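Local coordinates for ferric vibriobactin ABC transporter, periplasmic ferric vibriobactin-binding protein (Vibrio cholerae, PDB 3R5T) that binds the iron-loaded siderophore vibriobactin in the periplasm, probably delivering it to the ABC transporter that imports it, at residues V31-D41 with F55-R66. Numbering follows the deposited sequence.
Sequences VTVTGTLLAID and FFEQWRKLAELR. With VBN ((4S,5R)-N-{3-[(2,3-dihydroxybenzoyl)amino]propyl}-2-(2,3-dihydroxyphenyl)-N-[3-({[(4S,5R)-2-(2,3-dihydroxyphenyl)-5-met hyl-4,5-dihydro-1,3-oxazol-4-yl]carbonyl}amino)propyl]-5-methyl-4,5-dihydro-1,3-oxazole-4-carboxamide), chain B.
Leu38 O, at the C-terminal end of helix 31-39, takes three donors. Arg66 NH1 reaches it at 3.0 Å, in the carbonyl plane and on a lone pair, with an N-H...O angle of 153°. Asp41 N makes the inner bond of the Schellman motif to the same oxygen, and a water that also accepts from Arg66 NH2 is the third. Asp41 OD1 forms a salt bridge with Arg66 NH2 at 2.9 Å, but the hydrogen bond in it is weak, bent to 119° at the hydrogen. The Arg66 chain is extended from CG to NE, which carries the guanidinium across to the helix end. Leu62 CD2 lies over the centre of one guanidinium face.

The apolar middle is built on Trp59, the N-cap residue of helix 60-65. With chi1 at 52°, its CG is flanked by both backbone N and C, which turns the indole onto helix 31-39. Gly35 CA makes a CH-pi contact 3.6 Å from the centroid of the Trp59 five-membered ring. Thr34 CG2 makes another over the six-membered ring. Leu38 CD1 meets Trp59 CE3 obliquely at 3.5 Å and also touches Ala63 CB. Trp59 NE1 donates to a water at 2.8 Å, and this water probably donates to Thr32 O.

Val31 splits its branches: CG2 packs on Trp59 CZ2, while CG1 lies 4.0 Å from both Phe56 CE2 and vibriobactin CAN. Val31, Thr32 and Phe56 thus form part of the siderophore pocket. Thr32 OG1 is hydrogen-bonded to Asp98 and Arg269, and Arg269 also binds vibriobactin.

Strand 44-49 of the parallel five-stranded sheet links the two segments in sequence and packs on Leu38 and Phe55. Helix 123-134 covers Val33 and Thr36, and helix 272-286 touches Ala39 and Leu62.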
ATOM      1  N   VAL A  31      -9.129  -5.300  -1.759  1.00 13.70           N
ATOM      2  CA  VAL A  31      -9.250  -3.851  -1.722  1.00 14.71           C
ATOM      3  C   VAL A  31      -7.878  -3.159  -1.866  1.00 12.93           C
ATOM      4  O   VAL A  31      -7.777  -2.109  -2.499  1.00 13.60           O
ATOM      5  CB  VAL A  31     -10.022  -3.410  -0.440  1.00 13.93           C
ATOM      6  CG1 VAL A  31      -9.210  -3.736   0.829  1.00 16.32           C
ATOM      7  CG2 VAL A  31     -10.403  -1.924  -0.498  1.00 13.68           C
ATOM      8  N   THR A  32      -6.826  -3.756  -1.317  1.00 13.40           N
ATOM      9  CA  THR A  32      -5.486  -3.165  -1.479  1.00 14.95           C
ATOM     10  C   THR A  32      -5.096  -3.034  -2.943  1.00 15.69           C
ATOM     11  O   THR A  32      -4.537  -2.030  -3.342  1.00 16.71           O
ATOM     12  CB  THR A  32      -4.388  -3.971  -0.760  1.00 13.86           C
ATOM     13  OG1 THR A  32      -4.685  -4.014   0.633  1.00 14.50           O
ATOM     14  CG2 THR A  32      -3.021  -3.311  -0.944  1.00 15.05           C
ATOM     15  N   VAL A  33      -5.405  -4.042  -3.751  1.00 14.67           N
ATOM     16  CA  VAL A  33      -4.920  -4.042  -5.121  1.00 13.59           C
ATOM     17  C   VAL A  33      -5.712  -3.070  -5.976  1.00 13.87           C
ATOM     18  O   VAL A  33      -5.216  -2.582  -6.990  1.00 15.93           O
ATOM     19  CB  VAL A  33      -5.018  -5.436  -5.700  1.00 13.66           C
ATOM     20  CG1 VAL A  33      -4.677  -5.436  -7.185  1.00 17.35           C
ATOM     21  CG2 VAL A  33      -4.087  -6.360  -4.928  1.00 14.36           C
ATOM     22  N   THR A  34      -6.946  -2.780  -5.568  1.00 12.89           N
ATOM     23  CA  THR A  34      -7.820  -1.934  -6.392  1.00 13.39           C
ATOM     24  C   THR A  34      -7.248  -0.531  -6.649  1.00 14.63           C
ATOM     25  O   THR A  34      -7.388   0.024  -7.744  1.00 15.57           O
ATOM     26  CB  THR A  34      -9.216  -1.904  -5.771  1.00 12.76           C
ATOM     27  OG1 THR A  34      -9.707  -3.242  -5.758  1.00 13.95           O
ATOM     28  CG2 THR A  34     -10.166  -1.035  -6.570  1.00 14.68           C
ATOM     29  N   GLY A  35      -6.592   0.037  -5.644  1.00 13.70           N
ATOM     30  CA  GLY A  35      -5.959   1.328  -5.821  1.00 13.88           C
ATOM     31  C   GLY A  35      -4.957   1.360  -6.977  1.00 14.69           C
ATOM     32  O   GLY A  35      -4.898   2.333  -7.724  1.00 14.21           O
ATOM     33  N   THR A  36      -4.196   0.282  -7.139  1.00 14.86           N
ATOM     34  CA  THR A  36      -3.205   0.233  -8.199  1.00 13.13           C
ATOM     35  C   THR A  36      -3.842  -0.050  -9.556  1.00 11.26           C
ATOM     36  O   THR A  36      -3.398   0.490 -10.581  1.00 13.51           O
ATOM     37  CB  THR A  36      -2.056  -0.719  -7.816  1.00 14.54           C
ATOM     38  OG1 THR A  36      -1.386  -0.161  -6.674  1.00 14.97           O
ATOM     39  CG2 THR A  36      -1.043  -0.855  -8.962  1.00 14.24           C
ATOM     40  N   LEU A  37      -4.901  -0.856  -9.568  1.00 13.38           N
ATOM     41  CA  LEU A  37      -5.677  -1.019 -10.795  1.00 12.41           C
ATOM     42  C   LEU A  37      -6.201   0.348 -11.261  1.00 14.89           C
ATOM     43  O   LEU A  37      -6.100   0.699 -12.445  1.00 16.62           O
ATOM     44  CB  LEU A  37      -6.823  -2.023 -10.617  1.00 14.13           C
ATOM     45  CG  LEU A  37      -6.367  -3.480 -10.483  1.00 14.24           C
ATOM     46  CD1 LEU A  37      -7.474  -4.322  -9.900  1.00 15.04           C
ATOM     47  CD2 LEU A  37      -5.934  -4.055 -11.811  1.00 13.56           C
ATOM     48  N   LEU A  38      -6.754   1.129 -10.338  1.00 13.21           N
ATOM     49  CA  LEU A  38      -7.202   2.478 -10.701  1.00 14.99           C
ATOM     50  C   LEU A  38      -6.052   3.387 -11.172  1.00 17.24           C
ATOM     51  O   LEU A  38      -6.219   4.200 -12.092  1.00 17.35           O
ATOM     52  CB  LEU A  38      -7.948   3.110  -9.518  1.00 17.10           C
ATOM     53  CG  LEU A  38      -9.282   2.434  -9.171  1.00 13.40           C
ATOM     54  CD1 LEU A  38      -9.793   2.867  -7.811  1.00 16.25           C
ATOM     55  CD2 LEU A  38     -10.321   2.699 -10.253  1.00 15.81           C
ATOM     56  N   ALA A  39      -4.892   3.230 -10.540  1.00 15.19           N
ATOM     57  CA  ALA A  39      -3.722   4.044 -10.841  1.00 15.83           C
ATOM     58  C   ALA A  39      -3.303   3.923 -12.305  1.00 16.84           C
ATOM     59  O   ALA A  39      -2.907   4.908 -12.917  1.00 19.63           O
ATOM     60  CB  ALA A  39      -2.560   3.636  -9.923  1.00 16.27           C
ATOM     61  N   ILE A  40      -3.396   2.716 -12.857  1.00 16.89           N
ATOM     62  CA  ILE A  40      -3.007   2.480 -14.249  1.00 16.28           C
ATOM     63  C   ILE A  40      -4.181   2.499 -15.214  1.00 18.85           C
ATOM     64  O   ILE A  40      -4.040   2.094 -16.374  1.00 17.79           O
ATOM     65  CB  ILE A  40      -2.199   1.176 -14.422  1.00 16.04           C
ATOM     66  CG1 ILE A  40      -3.059  -0.053 -14.098  1.00 17.98           C
ATOM     67  CG2 ILE A  40      -0.950   1.209 -13.523  1.00 14.33           C
ATOM     68  CD1 ILE A  40      -2.376  -1.390 -14.471  1.00 20.90           C
ATOM     69  N   ASP A  41      -5.324   2.989 -14.737  1.00 15.60           N
ATOM     70  CA  ASP A  41      -6.542   3.069 -15.546  1.00 21.45           C
ATOM     71  C   ASP A  41      -6.986   1.721 -16.097  1.00 19.04           C
ATOM     72  O   ASP A  41      -7.496   1.636 -17.213  1.00 20.73           O
ATOM     73  CB  ASP A  41      -6.363   4.059 -16.697  1.00 26.77           C
ATOM     74  CG  ASP A  41      -6.197   5.478 -16.224  1.00 34.10           C
ATOM     75  OD1 ASP A  41      -6.792   5.838 -15.188  1.00 33.49           O
ATOM     76  OD2 ASP A  41      -5.457   6.236 -16.884  1.00 37.71           O
ATOM     77  N   PHE A  55     -14.241   1.254   0.838  1.00 15.38           N
ATOM     78  CA  PHE A  55     -13.129   1.483  -0.082  1.00 14.99           C
ATOM     79  C   PHE A  55     -12.125   2.414   0.602  1.00 14.59           C
ATOM     80  O   PHE A  55     -12.499   3.272   1.399  1.00 19.88           O
ATOM     81  CB  PHE A  55     -13.628   2.176  -1.355  1.00 16.55           C
ATOM     82  CG  PHE A  55     -14.323   1.270  -2.352  1.00 18.40           C
ATOM     83  CD1 PHE A  55     -14.164  -0.109  -2.326  1.00 15.97           C
ATOM     84  CD2 PHE A  55     -15.095   1.827  -3.357  1.00 18.20           C
ATOM     85  CE1 PHE A  55     -14.793  -0.904  -3.291  1.00 17.20           C
ATOM     86  CE2 PHE A  55     -15.718   1.040  -4.316  1.00 18.18           C
ATOM     87  CZ  PHE A  55     -15.560  -0.326  -4.280  1.00 17.62           C
ATOM     88  N   PHE A  56     -10.842   2.300   0.266  1.00 14.98           N
ATOM     89  CA  PHE A  56      -9.858   3.234   0.836  1.00 13.79           C
ATOM     90  C   PHE A  56     -10.147   4.654   0.392  1.00 15.03           C
ATOM     91  O   PHE A  56     -10.408   4.899  -0.795  1.00 16.52           O
ATOM     92  CB  PHE A  56      -8.409   2.849   0.498  1.00 14.25           C
ATOM     93  CG  PHE A  56      -7.931   1.593   1.173  1.00 15.97           C
ATOM     94  CD1 PHE A  56      -8.129   1.395   2.536  1.00 16.37           C
ATOM     95  CD2 PHE A  56      -7.284   0.607   0.451  1.00 14.12           C
ATOM     96  CE1 PHE A  56      -7.676   0.235   3.153  1.00 15.98           C
ATOM     97  CE2 PHE A  56      -6.817  -0.551   1.066  1.00 15.58           C
ATOM     98  CZ  PHE A  56      -7.035  -0.743   2.411  1.00 15.23           C
ATOM     99  N   GLU A  57     -10.081   5.598   1.325  1.00 16.37           N
ATOM    100  CA  GLU A  57     -10.542   6.961   1.062  1.00 16.91           C
ATOM    101  C   GLU A  57      -9.729   7.708   0.013  1.00 16.70           C
ATOM    102  O   GLU A  57     -10.252   8.593  -0.660  1.00 16.77           O
ATOM    103  CB  GLU A  57     -10.577   7.769   2.368  1.00 18.67           C
ATOM    104  CG  GLU A  57     -11.274   9.110   2.247  1.00 21.43           C
ATOM    105  CD  GLU A  57     -12.761   9.016   1.892  1.00 23.60           C
ATOM    106  OE1 GLU A  57     -13.368   7.924   1.974  1.00 25.48           O
ATOM    107  OE2 GLU A  57     -13.322  10.064   1.522  1.00 23.23           O
ATOM    108  N   GLN A  58      -8.459   7.356  -0.132  1.00 15.23           N
ATOM    109  CA  GLN A  58      -7.646   8.033  -1.136  1.00 14.52           C
ATOM    110  C   GLN A  58      -8.181   7.873  -2.569  1.00 14.65           C
ATOM    111  O   GLN A  58      -7.870   8.704  -3.434  1.00 15.34           O
ATOM    112  CB  GLN A  58      -6.182   7.597  -1.067  1.00 14.14           C
ATOM    113  CG  GLN A  58      -5.945   6.107  -1.348  1.00 13.58           C
ATOM    114  CD  GLN A  58      -5.928   5.258  -0.104  1.00 15.66           C
ATOM    115  OE1 GLN A  58      -6.501   5.636   0.938  1.00 15.78           O
ATOM    116  NE2 GLN A  58      -5.276   4.089  -0.186  1.00 17.37           N
ATOM    117  N   TRP A  59      -8.922   6.790  -2.828  1.00 15.21           N
ATOM    118  CA  TRP A  59      -9.448   6.525  -4.180  1.00 15.01           C
ATOM    119  C   TRP A  59     -10.951   6.256  -4.256  1.00 16.62           C
ATOM    120  O   TRP A  59     -11.479   6.030  -5.344  1.00 16.60           O
ATOM    121  CB  TRP A  59      -8.653   5.430  -4.938  1.00 13.45           C
ATOM    122  CG  TRP A  59      -8.465   4.127  -4.218  1.00 13.75           C
ATOM    123  CD1 TRP A  59      -7.323   3.689  -3.618  1.00 13.25           C
ATOM    124  CD2 TRP A  59      -9.438   3.089  -4.041  1.00 14.91           C
ATOM    125  NE1 TRP A  59      -7.515   2.448  -3.068  1.00 14.26           N
ATOM    126  CE2 TRP A  59      -8.807   2.052  -3.312  1.00 14.55           C
ATOM    127  CE3 TRP A  59     -10.770   2.927  -4.432  1.00 14.51           C
ATOM    128  CZ2 TRP A  59      -9.465   0.874  -2.971  1.00 15.95           C
ATOM    129  CZ3 TRP A  59     -11.414   1.761  -4.094  1.00 15.01           C
ATOM    130  CH2 TRP A  59     -10.765   0.750  -3.373  1.00 15.95           C
ATOM    131  N   ARG A  60     -11.636   6.315  -3.120  1.00 16.24           N
ATOM    132  CA  ARG A  60     -13.070   6.035  -3.094  1.00 18.09           C
ATOM    133  C   ARG A  60     -13.856   6.843  -4.123  1.00 17.98           C
ATOM    134  O   ARG A  60     -14.654   6.286  -4.882  1.00 18.06           O
ATOM    135  CB  ARG A  60     -13.658   6.278  -1.700  1.00 19.76           C
ATOM    136  CG  ARG A  60     -15.159   5.944  -1.587  1.00 19.92           C
ATOM    137  CD  ARG A  60     -15.716   6.322  -0.225  1.00 19.49           C
ATOM    138  NE  ARG A  60     -15.445   7.717   0.114  1.00 20.06           N
ATOM    139  CZ  ARG A  60     -16.187   8.746  -0.280  1.00 22.72           C
ATOM    140  NH1 ARG A  60     -17.269   8.557  -1.033  1.00 25.59           N
ATOM    141  NH2 ARG A  60     -15.848   9.970   0.089  1.00 22.62           N
ATOM    142  N   LYS A  61     -13.653   8.155  -4.139  1.00 18.02           N
ATOM    143  CA  LYS A  61     -14.441   9.000  -5.030  1.00 18.95           C
ATOM    144  C   LYS A  61     -14.164   8.686  -6.501  1.00 19.79           C
ATOM    145  O   LYS A  61     -15.089   8.717  -7.322  1.00 21.94           O
ATOM    146  CB  LYS A  61     -14.189  10.484  -4.749  1.00 21.19           C
ATOM    147  CG  LYS A  61     -14.654  10.909  -3.367  1.00 24.95           C
ATOM    148  CD  LYS A  61     -14.547  12.418  -3.174  1.00 28.86           C
ATOM    149  CE  LYS A  61     -13.102  12.886  -3.214  1.00 31.92           C
ATOM    150  NZ  LYS A  61     -12.277  12.305  -2.110  1.00 34.10           N
ATOM    151  N   LEU A  62     -12.910   8.381  -6.831  1.00 15.74           N
ATOM    152  CA  LEU A  62     -12.563   7.953  -8.176  1.00 16.65           C
ATOM    153  C   LEU A  62     -13.238   6.621  -8.537  1.00 16.72           C
ATOM    154  O   LEU A  62     -13.755   6.459  -9.640  1.00 17.36           O
ATOM    155  CB  LEU A  62     -11.037   7.861  -8.337  1.00 18.37           C
ATOM    156  CG  LEU A  62     -10.539   7.480  -9.732  1.00 19.62           C
ATOM    157  CD1 LEU A  62     -10.941   8.538 -10.744  1.00 21.10           C
ATOM    158  CD2 LEU A  62      -9.033   7.289  -9.730  1.00 19.97           C
ATOM    159  N   ALA A  63     -13.243   5.670  -7.601  1.00 17.84           N
ATOM    160  CA  ALA A  63     -13.910   4.399  -7.834  1.00 16.44           C
ATOM    161  C   ALA A  63     -15.405   4.624  -8.112  1.00 19.47           C
ATOM    162  O   ALA A  63     -15.970   4.049  -9.047  1.00 21.14           O
ATOM    163  CB  ALA A  63     -13.725   3.468  -6.647  1.00 15.18           C
ATOM    164  N   GLU A  64     -16.039   5.474  -7.309  1.00 17.77           N
ATOM    165  CA  GLU A  64     -17.451   5.796  -7.514  1.00 19.55           C
ATOM    166  C   GLU A  64     -17.686   6.465  -8.869  1.00 20.34           C
ATOM    167  O   GLU A  64     -18.633   6.124  -9.588  1.00 22.34           O
ATOM    168  CB  GLU A  64     -17.968   6.675  -6.370  1.00 22.01           C
ATOM    169  CG  GLU A  64     -17.965   5.968  -5.013  1.00 24.83           C
ATOM    170  CD  GLU A  64     -18.413   6.858  -3.864  1.00 28.65           C
ATOM    171  OE1 GLU A  64     -18.257   6.439  -2.690  1.00 29.29           O
ATOM    172  OE2 GLU A  64     -18.928   7.966  -4.136  1.00 30.37           O
ATOM    173  N   LEU A  65     -16.814   7.396  -9.234  1.00 22.84           N
ATOM    174  CA  LEU A  65     -16.917   8.058 -10.533  1.00 23.54           C
ATOM    175  C   LEU A  65     -16.829   7.056 -11.698  1.00 22.74           C
ATOM    176  O   LEU A  65     -17.566   7.160 -12.681  1.00 25.66           O
ATOM    177  CB  LEU A  65     -15.825   9.119 -10.664  1.00 26.63           C
ATOM    178  CG  LEU A  65     -15.894  10.037 -11.882  1.00 32.13           C
ATOM    179  CD1 LEU A  65     -17.245  10.745 -11.919  1.00 33.19           C
ATOM    180  CD2 LEU A  65     -14.751  11.048 -11.863  1.00 33.64           C
ATOM    181  N   ARG A  66     -15.939   6.075 -11.570  1.00 23.01           N
ATOM    182  CA  ARG A  66     -15.736   5.066 -12.610  1.00 21.91           C
ATOM    183  C   ARG A  66     -16.711   3.889 -12.498  1.00 21.76           C
ATOM    184  O   ARG A  66     -16.610   2.900 -13.244  1.00 19.62           O
ATOM    185  CB  ARG A  66     -14.284   4.579 -12.599  1.00 23.98           C
ATOM    186  CG  ARG A  66     -13.305   5.647 -13.029  1.00 25.98           C
ATOM    187  CD  ARG A  66     -11.875   5.117 -13.079  1.00 23.33           C
ATOM    188  NE  ARG A  66     -10.936   6.186 -13.403  1.00 23.00           N
ATOM    189  CZ  ARG A  66      -9.614   6.072 -13.347  1.00 21.17           C
ATOM    190  NH1 ARG A  66      -9.037   4.924 -12.981  1.00 19.92           N
ATOM    191  NH2 ARG A  66      -8.862   7.123 -13.651  1.00 23.94           N
TER
HETATM  192  C   VBN B   1      -5.289  -6.213  11.607  1.00 20.18           C
HETATM  193  N   VBN B   1      -5.161  -7.154   9.258  1.00 17.13           N
HETATM  194  O   VBN B   1      -4.327  -6.807  11.966  1.00 19.18           O
HETATM  195  CA  VBN B   1      -5.978  -6.539  10.289  1.00 19.99           C
HETATM  196  CB  VBN B   1      -7.147  -7.587  10.419  1.00 21.71           C
HETATM  197  CAB VBN B   1      -8.545   0.385   7.129  1.00 20.62           C
HETATM  198  OAC VBN B   1      -1.111  -2.751  12.663  1.00 20.17           O
HETATM  199  OAD VBN B   1      -9.232  -3.342   9.703  1.00 19.30           O
HETATM  200  OAF VBN B   1      -2.094  -5.103   7.210  1.00 15.06           O
HETATM  201  OAG VBN B   1      -1.284  -9.709   6.835  1.00 16.45           O
HETATM  202  OAH VBN B   1      -4.454  -6.638   6.061  1.00 14.35           O
HETATM  203  OAI VBN B   1      -3.073  -4.968   9.681  1.00 16.62           O
HETATM  204  OAJ VBN B   1      -2.880  -7.882   8.065  1.00 13.91           O
HETATM  205  OAK VBN B   1      -5.458  -4.693   7.668  1.00 14.83           O
HETATM  206  CAL VBN B   1       0.558  -3.023   8.832  1.00 16.82           C
HETATM  207  CAM VBN B   1      -4.132 -11.805   8.009  1.00 20.99           C
HETATM  208  CAN VBN B   1      -6.872  -4.975   3.780  1.00 14.64           C
HETATM  209  CAO VBN B   1      -0.148  -3.756   7.819  1.00 15.82           C
HETATM  210  CAP VBN B   1      -2.906 -11.436   7.387  1.00 18.90           C
HETATM  211  CAQ VBN B   1      -5.849  -5.875   4.226  1.00 13.51           C
HETATM  212  CAR VBN B   1       0.040  -2.947  10.176  1.00 18.33           C
HETATM  213  CAS VBN B   1      -4.922 -10.847   8.661  1.00 19.79           C
HETATM  214  CAT VBN B   1      -7.426  -4.014   4.663  1.00 15.99           C
HETATM  215  CAU VBN B   1      -4.390  -4.145  14.154  1.00 20.51           C
HETATM  216  CAV VBN B   1      -7.602  -3.413  12.994  1.00 19.77           C
HETATM  217  CAW VBN B   1      -2.958  -4.559  13.774  1.00 18.84           C
HETATM  218  CAX VBN B   1      -8.728  -2.524  12.416  1.00 20.46           C
HETATM  219  CAY VBN B   1      -5.473  -5.192  13.888  1.00 18.93           C
HETATM  220  CAZ VBN B   1      -7.187  -4.593  12.098  1.00 18.41           C
HETATM  221  NBB VBN B   1      -2.603  -4.474  12.360  1.00 15.34           N
HETATM  222  NBC VBN B   1      -8.274  -1.825  11.215  1.00 20.29           N
HETATM  223  NBD VBN B   1      -6.856  -2.518   8.063  1.00 18.28           N
HETATM  224  OBF VBN B   1      -8.477  -2.041   6.438  1.00 16.84           O
HETATM  225  CBG VBN B   1      -1.617  -3.516  11.918  1.00 19.44           C
HETATM  226  CBH VBN B   1      -8.573  -2.359   9.883  1.00 19.50           C
HETATM  227  CBJ VBN B   1      -5.242  -8.567   9.524  1.00 18.37           C
HETATM  228  CBK VBN B   1      -1.370  -4.407   8.153  1.00 15.62           C
HETATM  229  CBL VBN B   1      -2.471 -10.098   7.427  1.00 16.86           C
HETATM  230  CBM VBN B   1      -5.410  -5.780   5.545  1.00 13.84           C
HETATM  231  CBN VBN B   1      -1.862  -4.343   9.424  1.00 16.50           C
HETATM  232  CBO VBN B   1      -3.232  -9.197   8.051  1.00 15.74           C
HETATM  233  CBP VBN B   1      -5.949  -4.850   6.393  1.00 14.65           C
HETATM  234  CBQ VBN B   1      -1.124  -3.577  10.477  1.00 18.60           C
HETATM  235  CBR VBN B   1      -4.512  -9.574   8.670  1.00 17.09           C
HETATM  236  CBS VBN B   1      -6.980  -3.917   5.928  1.00 15.58           C
HETATM  237  CBU VBN B   1      -8.739  -1.065   7.537  1.00 18.19           C
HETATM  238  CBW VBN B   1      -7.602  -3.002   6.945  1.00 17.56           C
HETATM  239  CBX VBN B   1      -7.849  -1.667   8.734  1.00 18.78           C
HETATM  240  NBY VBN B   1      -5.959  -5.282  12.507  1.00 20.43           N
HETATM  241  OG1 VBN B   1      -6.493  -8.890  10.091  1.00 21.39           O
HETATM  242  CG2 VBN B   1      -8.482  -7.266   9.765  1.00 23.10           C
HETATM  243  O   HOH W   1      -5.725   0.378  -2.620  1.00 21.88           O
HETATM  244  O   HOH W   2      -5.988   6.913 -13.001  1.00 31.24           O